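Local coordinates for protein 1,4-dihydroxy-2-naphthoyl-CoA hydrolase (Escherichia coli, PDB 1VH5) that hydrolyses 1,4-dihydroxy-2-naphthoyl-CoA to 1,4-dihydroxy-2-naphthoate and CoA in menaquinone biosynthesis, and also acts on a wide range of other acyl-CoA thioesters, at residues G20-V23 and G24-I28; E12-N15 and A16-E19. All coordinates share one frame; numbering follows the deposited sequence.

Interaction 1 of 2, residues G20-V23 and G24-I28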
loop_
_atom_site.group_PDB
_atom_site.type_symbol
_atom_site.label_atom_id
_atom_site.label_comp_id
_atom_site.label_asym_id
_atom_site.label_seq_id
_atom_site.Cartn_x
_atom_site.Cartn_y
_atom_site.Cartn_z
ATOM N N GLY A 20 8.125 -16.445 2.271
ATOM C CA GLY A 20 7.090 -16.985 1.421
ATOM C C GLY A 20 5.843 -16.113 1.324
ATOM O O GLY A 20 4.819 -16.566 0.809
ATOM N N ASN A 21 5.930 -14.871 1.807
ATOM C CA ASN A 21 4.804 -13.918 1.682
ATOM C C ASN A 21 5.334 -12.565 1.250
ATOM O O ASN A 21 6.507 -12.422 0.943
ATOM C CB ASN A 21 3.908 -13.892 2.945
ATOM C CG ASN A 21 4.655 -13.578 4.193
ATOM O OD1 ASN A 21 5.017 -12.428 4.452
ATOM N ND2 ASN A 21 4.902 -14.609 4.997
ATOM N N MET A 22 4.474 -11.548 1.249
ATOM C CA MET A 22 4.852 -10.285 0.628
ATOM C C MET A 22 6.060 -9.632 1.314
ATOM O O MET A 22 6.894 -9.021 0.649
ATOM C CB MET A 22 3.665 -9.314 0.607
ATOM C CG MET A 22 3.934 -8.027 -0.227
ATOM S SD MET A 22 2.420 -7.073 -0.398
ATOM C CE MET A 22 2.736 -6.330 -1.996
ATOM N N VAL A 23 6.117 -9.719 2.636
ATOM C CA VAL A 23 7.215 -9.105 3.368
ATOM C C VAL A 23 8.562 -9.693 2.857
ATOM O O VAL A 23 9.497 -8.950 2.575
ATOM C CB VAL A 23 7.059 -9.266 4.905
ATOM C CG1 VAL A 23 8.381 -9.110 5.583
ATOM C CG2 VAL A 23 6.107 -8.171 5.467
ATOM N N GLY A 24 8.612 -11.014 2.717
ATOM C CA GLY A 24 9.792 -11.695 2.202
ATOM C C GLY A 24 10.065 -11.331 0.757
ATOM O O GLY A 24 11.206 -11.032 0.390
ATOM N N PHE A 25 9.019 -11.340 -0.055
ATOM C CA PHE A 25 9.129 -11.003 -1.484
ATOM C C PHE A 25 9.753 -9.633 -1.702
ATOM O O PHE A 25 10.557 -9.460 -2.607
ATOM C CB PHE A 25 7.747 -11.084 -2.145
ATOM C CG PHE A 25 7.753 -10.915 -3.660
ATOM C CD1 PHE A 25 8.285 -11.905 -4.486
ATOM C CD2 PHE A 25 7.174 -9.796 -4.257
ATOM C CE1 PHE A 25 8.275 -11.779 -5.869
ATOM C CE2 PHE A 25 7.166 -9.656 -5.657
ATOM C CZ PHE A 25 7.724 -10.658 -6.454
ATOM N N LEU A 26 9.364 -8.653 -0.882
ATOM C CA LEU A 26 9.879 -7.304 -1.048
ATOM C C LEU A 26 11.164 -7.011 -0.264
ATOM O O LEU A 26 11.659 -5.870 -0.285
ATOM C CB LEU A 26 8.805 -6.261 -0.688
ATOM C CG LEU A 26 7.517 -6.295 -1.497
ATOM C CD1 LEU A 26 6.612 -5.129 -1.021
ATOM C CD2 LEU A 26 7.787 -6.135 -2.994
ATOM N N ASP A 27 11.668 -8.014 0.466
ATOM C CA ASP A 27 12.870 -7.841 1.305
ATOM C C ASP A 27 12.691 -6.776 2.369
ATOM O O ASP A 27 13.606 -6.017 2.648
ATOM C CB ASP A 27 14.107 -7.519 0.433
ATOM C CG ASP A 27 15.431 -7.625 1.185
ATOM O OD1 ASP A 27 16.325 -6.789 0.891
ATOM O OD2 ASP A 27 15.641 -8.499 2.058
ATOM N N ILE A 28 11.496 -6.726 2.940
ATOM C CA ILE A 28 11.317 -5.921 4.136
ATOM C C ILE A 28 12.038 -6.623 5.303
ATOM O O ILE A 28 11.823 -7.832 5.523
ATOM C CB ILE A 28 9.805 -5.712 4.380
ATOM C CG1 ILE A 28 9.254 -4.775 3.293
ATOM C CG2 ILE A 28 9.555 -5.091 5.750
ATOM C CD1 ILE A 28 7.693 -4.748 3.187
#

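Interaction 2 of 2, residues E12-N15 and A16-E19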
loop_
_atom_site.group_PDB
_atom_site.type_symbol
_atom_site.label_atom_id
_atom_site.label_comp_id
_atom_site.label_asym_id
_atom_site.label_seq_id
_atom_site.Cartn_x
_atom_site.Cartn_y
_atom_site.Cartn_z
ATOM N N GLU A 12 15.247 -12.014 14.844
ATOM C CA GLU A 12 15.239 -13.233 14.062
ATOM C C GLU A 12 13.836 -13.807 13.826
ATOM O O GLU A 12 13.484 -14.143 12.691
ATOM C CB GLU A 12 16.110 -14.288 14.758
ATOM C CG GLU A 12 17.466 -14.513 14.118
ATOM C CD GLU A 12 18.218 -15.624 14.814
ATOM O OE1 GLU A 12 17.863 -16.810 14.601
ATOM O OE2 GLU A 12 19.133 -15.304 15.606
ATOM N N ALA A 13 13.053 -13.964 14.894
ATOM C CA ALA A 13 11.727 -14.577 14.779
ATOM C C ALA A 13 10.746 -13.638 14.051
ATOM O O ALA A 13 9.862 -14.098 13.318
ATOM C CB ALA A 13 11.187 -15.011 16.165
ATOM N N LEU A 14 10.941 -12.335 14.247
ATOM C CA LEU A 14 10.179 -11.297 13.542
ATOM C C LEU A 14 10.425 -11.425 12.029
ATOM O O LEU A 14 9.493 -11.509 11.227
ATOM C CB LEU A 14 10.633 -9.920 14.028
ATOM C CG LEU A 14 9.789 -8.663 13.930
ATOM C CD1 LEU A 14 8.329 -9.033 14.140
ATOM C CD2 LEU A 14 10.242 -7.614 14.952
ATOM N N ASN A 15 11.698 -11.497 11.646
ATOM C CA ASN A 15 12.065 -11.612 10.243
ATOM C C ASN A 15 11.676 -12.938 9.606
ATOM O O ASN A 15 11.426 -12.997 8.408
ATOM C CB ASN A 15 13.539 -11.288 10.053
ATOM C CG ASN A 15 13.775 -9.813 10.068
ATOM O OD1 ASN A 15 13.038 -9.078 9.397
ATOM N ND2 ASN A 15 14.696 -9.333 10.887
ATOM N N ALA A 16 11.596 -14.001 10.419
ATOM C CA ALA A 16 11.169 -15.294 9.911
ATOM C C ALA A 16 9.725 -15.295 9.416
ATOM O O ALA A 16 9.360 -16.101 8.569
ATOM C CB ALA A 16 11.373 -16.378 10.968
ATOM N N MET A 17 8.910 -14.363 9.918
ATOM C CA MET A 17 7.485 -14.333 9.569
ATOM C C MET A 17 7.219 -14.099 8.084
ATOM O O MET A 17 6.223 -14.572 7.528
ATOM C CB MET A 17 6.787 -13.214 10.341
ATOM C CG MET A 17 6.695 -13.419 11.828
ATOM S SD MET A 17 5.971 -11.950 12.596
ATOM C CE MET A 17 4.219 -12.135 12.225
ATOM N N GLY A 18 8.120 -13.347 7.462
ATOM C CA GLY A 18 7.952 -12.857 6.107
ATOM C C GLY A 18 8.239 -13.871 5.017
ATOM O O GLY A 18 7.949 -13.615 3.849
ATOM N N GLU A 19 8.826 -15.022 5.369
ATOM C CA GLU A 19 9.257 -16.000 4.351
ATOM C C GLU A 19 8.078 -16.567 3.594
ATOM O O GLU A 19 7.141 -17.098 4.203
ATOM C CB GLU A 19 10.032 -17.176 4.983
ATOM C CG GLU A 19 10.467 -18.228 3.960
ATOM C CD GLU A 19 10.945 -19.517 4.584
ATOM O OE1 GLU A 19 11.685 -19.454 5.587
ATOM O OE2 GLU A 19 10.579 -20.591 4.054
#

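Interaction 1 of 2, residues G20-V23 and G24-I28
Phe25 meets residues 20-23 with its CB, 3.6 Å from Asn21 O, and neither face of its ring is touched by them; CG anti to the backbone N (chi1 -173°) carries the ring outward, to a cation-pi contact with Arg47 of the same chain. The other flat group, the Asn21 amide, divides its work between its two ends. OD1 receives a weak bond from Val23 N at 3.4 Å, whereas ND2 donates to Met17 O further back in the chain. The OD1 bond makes Asn21 the N-cap of the short helix 22-25, whose turn is built by Phe25 N bonding Asn21 O at 2.9 Å and Leu26 N bonding Met22 O. Its far end is a Schellman motif: Asp27 takes a positive phi of 60°, Ile28 N reaches back to Val23 O at 3.0 Å, and Asp27 N bonds Gly24 O at 3.1 Å. The motif's hydrophobic contact is between Val23 CG1 and Ile28 CB, 3.9 Å apart. Met22 and Leu26 run side by side in the same direction, Met22 CG lying 4.0 Å from Leu26 CD1, and both also touch Val62 of the long helix 57-74.

Interaction 2 of 2, residues E12-N15 and A16-E19
Between Glu12 and Gly18 the backbone changes from a four-residue to a three-residue spacing: Ala16 N bonds Glu12 O at 3.0 Å, Met17 N bonds Leu14 O at 3.2 Å, and Gly18 N makes only a weak bond to Asn15 O at 3.5 Å. The middle bond is strongly bent at its acceptor: the Met17 amide stands above the Leu14 carbonyl plane, 58° out of it. Met17 also runs its side chain past the oxygen end of that carbonyl. The backbone sets CB 3.3 Å from Leu14 O; CG, anti to the residue's own carbonyl carbon (chi1 -68°), lies almost as near to that oxygen. The chain runs on extended to SD, 4.1 Å from Leu14 CD1, where the two side chains cross obliquely, and bends at chi3 only to turn CE. Leu14 extends from there onto Phe30 and Ile33 of strand 29-33, while Met17 packs on Phe52 of the second subunit. An alanine at Met17 would lose CG, SD and CE, and is likely to leave Leu14 CD1 without its sulfur neighbour and open a gap facing Phe52 of the other subunit. On the shorter side chains, Ala16 CB rests 3.5 Å from Glu12 O, and the Asn15 amide looks away from this stretch, OD1 accepting from Phe30 N. The last four residues form a type I beta turn from Ala16 to Glu19, closed by a weak bond from Glu19 N to Ala16 O: a helix C-terminus running into a turn, here leading out of helix 11-16 beside the hot-dog sheet.

Interaction 2 comes first along the chain and ends at Glu19, one residue before interaction 1 begins, and their centres lie about 10 Å apart. Together they form one continuous passage of two short helices joined by a loop, from helix 11-16 to helix 22-25, which then delivers the chain into strand 29-33 of the antiparallel sheet. The two touch directly where Val23 CG1 packs on Gly18 CA, 3.8 Å away. Interaction 1 lies against the long helix 57-74, which carries Glu65, the inferred active-site residue; the Val23 side chain lies about 9 Å from that of Glu65. Both contacts also reach the second subunit, placing this N-terminal passage at an interface between two subunits of the hot-dog thioesterase.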